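Local coordinates for protein putative glycosyl hydrolase (Bacteroides thetaiotaomicron VPI-5482, PDB 3K11) that is probably a glycoside hydrolase of family 88, with a helix-rich fold of the six-hairpin class, though its substrate is not established, at residues H338-G343 against I411-T416. Residues are numbered along the deposited sequence; the frame is centred on the assembly and turned at random. Where two conformers were deposited one is given.
Sequences HAINKG and IRLLNT. With EDO (1,2-ethanediol), chain B.
With chi1 at -70°, the amide of Asn341 extends beside its own backbone N toward helix 400-416, while chi1 of -177° in Leu413 sets CG opposite the backbone N and lets CD1 reach back to helix 326-342. The two residues also mark the closest backbone approach, 6.1 Å from Asn341 CA to Leu413 CA. The flat amide is turned so that OD1 lies 3.3 Å from Leu413 CA and 3.4 Å from Leu413 CD1, and ND2 lies 3.2 Å from Arg412 CG. No hydrogen bond links the segments; the amide packs against aliphatic carbons. ND2 is hydrogen-bonded to Glu409, one turn back on helix 400-416; that carboxylate also accepts from His338 ND1, so one acidic group joins the two helices and helps set the amide's rotation. Both helices belong to the helical barrel expected of glycoside hydrolase family 88, an (alpha/alpha)6 fold built of helical hairpins, and here they run in roughly the same direction, their local axes 41° apart and 9.5 Å at closest approach. On the buried side, Leu413 CD1 meets Ile340 CG2 at 3.5 Å, and Ile340 continues onto Ala347 and Tyr350 of helix 347-362. Arg412 presents its aliphatic stem to Asn341; its chain bends at chi2 and chi3, carrying the guanidinium on to a salt bridge with Glu96 of helix 82-98. Next to the contact, Gly343 follows the last turn of helix 326-342 in a Schellman motif, its positive phi accompanied by a 3.1 Å bond from Gly343 N to Ile340 O.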
ATOM      1  N   HIS A 338       2.703   6.486  26.878  1.00 23.86           N
ATOM      2  CA  HIS A 338       3.751   7.186  27.637  1.00 24.43           C
ATOM      3  C   HIS A 338       3.937   8.634  27.142  1.00 23.33           C
ATOM      4  O   HIS A 338       4.000   9.577  27.935  1.00 24.97           O
ATOM      5  CB  HIS A 338       5.066   6.442  27.507  1.00 24.02           C
ATOM      6  CG  HIS A 338       6.135   6.950  28.414  1.00 22.93           C
ATOM      7  ND1 HIS A 338       6.012   6.883  29.786  1.00 23.23           N
ATOM      8  CD2 HIS A 338       7.346   7.511  28.160  1.00 23.30           C
ATOM      9  CE1 HIS A 338       7.090   7.424  30.341  1.00 28.33           C
ATOM     10  NE2 HIS A 338       7.927   7.787  29.380  1.00 25.70           N
ATOM     11  N   ALA A 339       4.005   8.769  25.816  1.00 21.73           N
ATOM     12  CA  ALA A 339       4.222  10.067  25.172  1.00 18.43           C
ATOM     13  C   ALA A 339       3.033  10.994  25.453  1.00 23.68           C
ATOM     14  O   ALA A 339       3.220  12.188  25.627  1.00 23.61           O
ATOM     15  CB  ALA A 339       4.420   9.909  23.654  1.00 20.79           C
ATOM     16  N   ILE A 340       1.815  10.446  25.500  1.00 24.68           N
ATOM     17  CA  ILE A 340       0.657  11.262  25.864  1.00 21.76           C
ATOM     18  C   ILE A 340       0.761  11.677  27.324  1.00 21.55           C
ATOM     19  O   ILE A 340       0.586  12.884  27.652  1.00 22.31           O
ATOM     20  CB  ILE A 340      -0.697  10.523  25.658  1.00 22.91           C
ATOM     21  CG1 ILE A 340      -0.942  10.230  24.163  1.00 21.08           C
ATOM     22  CG2 ILE A 340      -1.858  11.387  26.205  1.00 21.75           C
ATOM     23  CD1 ILE A 340      -2.005   9.092  23.881  1.00 21.99           C
ATOM     24  N   ASN A 341       1.063  10.704  28.182  1.00 22.00           N
ATOM     25  CA  ASN A 341       1.211  10.972  29.617  1.00 22.20           C
ATOM     26  C   ASN A 341       2.291  12.004  29.884  1.00 25.15           C
ATOM     27  O   ASN A 341       2.142  12.822  30.808  1.00 23.40           O
ATOM     28  CB  ASN A 341       1.523   9.691  30.382  1.00 23.53           C
ATOM     29  CG  ASN A 341       0.339   8.729  30.442  1.00 24.17           C
ATOM     30  OD1 ASN A 341      -0.823   9.157  30.381  1.00 27.54           O
ATOM     31  ND2 ASN A 341       0.632   7.452  30.662  1.00 25.25           N
ATOM     32  N   LYS A 342       3.377  11.964  29.108  1.00 21.84           N
ATOM     33  CA  LYS A 342       4.497  12.911  29.275  1.00 23.22           C
ATOM     34  C   LYS A 342       4.282  14.262  28.652  1.00 25.45           C
ATOM     35  O   LYS A 342       5.068  15.153  28.878  1.00 23.35           O
ATOM     36  CB  LYS A 342       5.811  12.316  28.725  1.00 23.12           C
ATOM     37  CG  LYS A 342       6.273  11.106  29.460  1.00 22.73           C
ATOM     38  CD  LYS A 342       6.931  11.418  30.833  1.00 35.17           C
ATOM     39  CE  LYS A 342       8.348  11.851  30.711  1.00 42.18           C
ATOM     40  NZ  LYS A 342       9.010  11.800  32.048  1.00 41.14           N
ATOM     41  N   GLY A 343       3.232  14.432  27.873  1.00 22.91           N
ATOM     42  CA  GLY A 343       2.958  15.682  27.186  1.00 26.68           C
ATOM     43  C   GLY A 343       3.720  15.836  25.887  1.00 24.18           C
ATOM     44  O   GLY A 343       3.798  16.942  25.382  1.00 23.76           O
ATOM     45  N   ILE A 411      -2.985   2.081  32.150  1.00 23.49           N
ATOM     46  CA  ILE A 411      -3.661   2.377  33.422  1.00 22.88           C
ATOM     47  C   ILE A 411      -3.444   3.840  33.805  1.00 24.49           C
ATOM     48  O   ILE A 411      -4.416   4.532  34.169  1.00 25.73           O
ATOM     49  CB  ILE A 411      -3.220   1.398  34.550  1.00 21.20           C
ATOM     50  CG1 ILE A 411      -3.803   0.004  34.252  1.00 21.30           C
ATOM     51  CG2 ILE A 411      -3.610   1.906  36.012  1.00 19.87           C
ATOM     52  CD1 ILE A 411      -3.096  -1.201  34.999  1.00 20.74           C
ATOM     53  N   ARG A 412      -2.195   4.316  33.702  0.50 25.33           N
ATOM     54  CA  ARG A 412      -1.893   5.733  33.957  0.50 23.67           C
ATOM     55  C   ARG A 412      -2.730   6.620  33.052  0.50 23.81           C
ATOM     56  O   ARG A 412      -3.369   7.566  33.510  0.50 23.05           O
ATOM     57  CB  ARG A 412      -0.422   6.034  33.688  0.50 25.17           C
ATOM     58  CG  ARG A 412      -0.028   7.509  33.840  0.50 28.40           C
ATOM     59  CD  ARG A 412       0.149   7.862  35.268  0.50 42.40           C
ATOM     60  NE  ARG A 412       1.501   7.561  35.746  0.50 44.14           N
ATOM     61  CZ  ARG A 412       1.831   7.379  37.029  0.50 49.29           C
ATOM     62  NH1 ARG A 412       0.911   7.417  38.006  0.50 52.22           N
ATOM     63  NH2 ARG A 412       3.094   7.124  37.344  0.50 44.51           N
ATOM     64  N   LEU A 413      -2.698   6.319  31.761  1.00 23.68           N
ATOM     65  CA  LEU A 413      -3.444   7.122  30.764  1.00 25.27           C
ATOM     66  C   LEU A 413      -4.938   7.184  31.086  1.00 24.43           C
ATOM     67  O   LEU A 413      -5.575   8.276  31.091  1.00 24.80           O
ATOM     68  CB  LEU A 413      -3.215   6.530  29.360  1.00 23.14           C
ATOM     69  CG  LEU A 413      -3.842   7.256  28.154  1.00 27.85           C
ATOM     70  CD1 LEU A 413      -3.266   8.682  28.007  1.00 24.18           C
ATOM     71  CD2 LEU A 413      -3.667   6.453  26.853  1.00 23.82           C
ATOM     72  N   LEU A 414      -5.519   6.020  31.366  1.00 25.96           N
ATOM     73  CA  LEU A 414      -6.949   5.972  31.701  1.00 25.18           C
ATOM     74  C   LEU A 414      -7.296   6.654  33.022  1.00 26.06           C
ATOM     75  O   LEU A 414      -8.431   7.112  33.201  1.00 24.94           O
ATOM     76  CB  LEU A 414      -7.474   4.530  31.712  1.00 25.61           C
ATOM     77  CG  LEU A 414      -7.353   3.764  30.392  1.00 23.87           C
ATOM     78  CD1 LEU A 414      -7.565   2.274  30.653  1.00 23.43           C
ATOM     79  CD2 LEU A 414      -8.370   4.323  29.388  1.00 22.55           C
ATOM     80  N   ASN A 415      -6.348   6.701  33.942  1.00 24.77           N
ATOM     81  CA  ASN A 415      -6.522   7.396  35.219  1.00 27.15           C
ATOM     82  C   ASN A 415      -6.265   8.904  35.171  1.00 28.32           C
ATOM     83  O   ASN A 415      -6.495   9.590  36.153  1.00 28.80           O
ATOM     84  CB  ASN A 415      -5.592   6.798  36.269  1.00 27.74           C
ATOM     85  CG  ASN A 415      -6.092   5.459  36.822  1.00 29.27           C
ATOM     86  OD1 ASN A 415      -7.294   5.200  36.860  1.00 32.49           O
ATOM     87  ND2 ASN A 415      -5.163   4.644  37.315  1.00 29.41           N
ATOM     88  N   THR A 416      -5.778   9.406  34.045  0.50 27.59           N
ATOM     89  CA  THR A 416      -5.482  10.819  33.884  0.50 27.27           C
ATOM     90  C   THR A 416      -6.485  11.420  32.896  0.50 27.47           C
ATOM     91  O   THR A 416      -7.179  12.403  33.198  0.50 27.22           O
ATOM     92  CB  THR A 416      -4.030  11.000  33.369  0.50 26.48           C
ATOM     93  OG1 THR A 416      -3.131  10.232  34.184  0.50 26.22           O
ATOM     94  CG2 THR A 416      -3.612  12.467  33.408  0.50 25.98           C
TER
HETATM   95  C1  EDO B   1      -5.840  -0.439  38.275  1.00 50.68           C
HETATM   96  O1  EDO B   1      -4.546  -0.153  38.849  1.00 42.30           O
HETATM   97  C2  EDO B   1      -6.937   0.423  38.902  1.00 57.15           C
HETATM   98  O2  EDO B   1      -6.698   1.836  38.677  1.00 56.26           O